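Pts system, fructose-specific iiabc component (Borrelia burgdorferi, PDB 5DLE) probably takes up fructose across the membrane while phosphorylating it to fructose 1-phosphate, the piece seen here being its cytoplasmic IIB domain. Local coordinates at the interface of chains A and B. Coordinates in Å, arbitrary orientation; residue numbers count along the deposited sequence, not the author numbering. Chains: chain A/B, Pts system, fructose-specific iiabc component.

The interface of chains A and B. Residues chain A 25, 28-29, 31-33, 36; chain B 24-25, 28-29, 31-32.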
# COMPACT_ATOMS: atom_id res chain seq x y z
N ALA A 25 3.06 -0.51 3.09
CA ALA A 25 2.39 0.77 2.85
C ALA A 25 1.96 1.44 4.17
O ALA A 25 2.29 2.62 4.41
CB ALA A 25 1.17 0.64 1.94
N TYR A 28 4.90 2.76 6.23
CA TYR A 28 5.59 3.94 5.72
C TYR A 28 4.67 5.13 5.62
O TYR A 28 5.11 6.28 5.80
CB TYR A 28 6.23 3.64 4.33
CG TYR A 28 7.60 3.02 4.49
CD1 TYR A 28 7.76 1.69 4.77
CD2 TYR A 28 8.74 3.81 4.42
CE1 TYR A 28 9.00 1.12 4.97
CE2 TYR A 28 9.98 3.26 4.63
CZ TYR A 28 10.10 1.93 4.90
OH TYR A 28 11.35 1.37 5.11
N ILE A 29 3.38 4.92 5.29
CA ILE A 29 2.49 6.08 5.26
C ILE A 29 2.38 6.68 6.67
O ILE A 29 2.43 7.91 6.84
CB ILE A 29 1.10 5.70 4.71
CG1 ILE A 29 1.23 5.30 3.23
CG2 ILE A 29 0.16 6.92 4.78
CD1 ILE A 29 -0.04 4.58 2.72
N ALA A 31 4.48 6.51 9.04
CA ALA A 31 5.75 7.15 9.44
C ALA A 31 5.90 8.50 8.81
O ALA A 31 6.25 9.48 9.49
CB ALA A 31 6.93 6.26 9.08
N LYS A 32 5.62 8.59 7.50
CA LYS A 32 5.85 9.83 6.79
C LYS A 32 4.83 10.87 7.21
O LYS A 32 5.17 12.06 7.34
CB LYS A 32 5.86 9.58 5.29
CG LYS A 32 6.27 10.75 4.45
CD LYS A 32 7.70 11.29 4.79
CE LYS A 32 7.91 12.47 3.90
NZ LYS A 32 9.10 13.26 4.29
N LYS A 33 3.58 10.48 7.46
CA LYS A 33 2.62 11.48 7.92
C LYS A 33 2.97 11.97 9.31
O LYS A 33 2.83 13.17 9.60
CB LYS A 33 1.19 10.93 7.89
CG LYS A 33 0.76 10.69 6.47
CD LYS A 33 -0.70 10.45 6.37
CE LYS A 33 -1.49 11.76 6.28
NZ LYS A 33 -2.88 11.37 5.85
N ASN A 36 5.89 14.41 8.85
CA ASN A 36 5.50 15.71 8.29
C ASN A 36 4.73 16.54 9.30
O ASN A 36 4.93 17.75 9.36
CB ASN A 36 4.65 15.52 7.02
CG ASN A 36 5.48 15.12 5.81
OD1 ASN A 36 6.70 15.33 5.79
ND2 ASN A 36 4.82 14.64 4.76
N VAL B 24 -0.85 7.34 -1.93
CA VAL B 24 0.32 8.01 -1.36
C VAL B 24 1.43 7.03 -1.02
O VAL B 24 2.56 7.49 -0.70
CB VAL B 24 -0.00 8.82 -0.09
CG1 VAL B 24 -0.86 10.07 -0.41
CG2 VAL B 24 -0.57 7.90 0.98
N ALA B 25 1.21 5.72 -1.11
CA ALA B 25 2.19 4.78 -0.58
C ALA B 25 3.54 4.89 -1.28
O ALA B 25 4.56 5.09 -0.63
CB ALA B 25 1.66 3.36 -0.69
N TYR B 28 5.41 8.09 -0.56
CA TYR B 28 5.98 8.23 0.77
C TYR B 28 7.07 7.22 1.05
O TYR B 28 8.05 7.54 1.74
CB TYR B 28 4.85 8.11 1.82
CG TYR B 28 3.93 9.31 1.97
CD1 TYR B 28 4.28 10.58 1.54
CD2 TYR B 28 2.73 9.16 2.65
CE1 TYR B 28 3.44 11.69 1.81
CE2 TYR B 28 1.89 10.23 2.90
CZ TYR B 28 2.25 11.48 2.49
OH TYR B 28 1.40 12.54 2.78
N ILE B 29 6.93 5.98 0.52
CA ILE B 29 7.98 4.99 0.71
C ILE B 29 9.25 5.46 0.01
O ILE B 29 10.32 5.47 0.61
CB ILE B 29 7.54 3.60 0.19
CG1 ILE B 29 6.34 3.08 0.93
CG2 ILE B 29 8.70 2.62 0.36
CD1 ILE B 29 5.65 1.94 0.02
N ALA B 31 10.06 8.48 -0.71
CA ALA B 31 10.61 9.66 -0.01
C ALA B 31 11.41 9.24 1.21
O ALA B 31 12.51 9.74 1.43
CB ALA B 31 9.49 10.63 0.38
N LYS B 32 10.85 8.34 2.03
CA LYS B 32 11.58 7.93 3.24
C LYS B 32 12.85 7.17 2.88
O LYS B 32 13.88 7.34 3.53
CB LYS B 32 10.69 7.07 4.15
CG LYS B 32 9.75 7.95 4.95
CD LYS B 32 9.11 7.21 6.16
CE LYS B 32 10.12 6.46 7.03
NZ LYS B 32 11.09 7.39 7.72
O HOH W 1 1.85 14.22 5.23
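Helix 25-40 of chain A crosses its counterpart in chain B obliquely, and the two meet closely at their N-terminal turns, where CA of A:Ala25 lies 5.3 Å from CA of B:Ala25. The methyls of this pair touch, CB to CB at 3.8 Å, which lets the helix starts approach. The two-fold relation does not extend to every side chain, as the tyrosine pair shows. In both copies CG of Tyr28 is anti to the carbonyl carbon, but chi2 is 80° in A:Tyr28 and -20° in B:Tyr28, so the rings are turned differently and hide unequal surface. The B:Tyr28 ring lies across A:Lys32, whose CG, anti to the backbone N (chi1 -172°), rests over one face towards the rim, 3.5 Å from CD1 of B:Tyr28. CG of A:Lys33 packs obliquely against the far part of the ring, 3.8 Å from CE2 of B:Tyr28, while CG2 of A:Ile29 reaches the CD2 side. A:Tyr28 instead receives CB of B:Lys32 at its edge, in plane, 3.8 Å from CD2 of A:Tyr28, and its CB meets CG1 of B:Ile29 at 3.5 Å. B:Lys32, bent at chi3 and chi4, also lays its CD and CE against the methyl of A:Ala31. The two Lys32 chains run past each other in opposite directions. Methyl to methyl, CD1 of A:Ile29 meets CG2 of B:Val24, the two side chains crossing at about a right angle. No direct polar pair joins the chains here; one water bridges them, 3.0 Å from ND2 of A:Asn36 along a nearly straight N-H and equally far from OH of B:Tyr28, which may help fix the phenol. The patch joins two IIB domains in the crystal by helix packing, largely through apolar contacts. The helix follows the family's phosphocysteine loop, so pairing could affect access to it, but a crystal cannot tell whether the full transporter pairs this way.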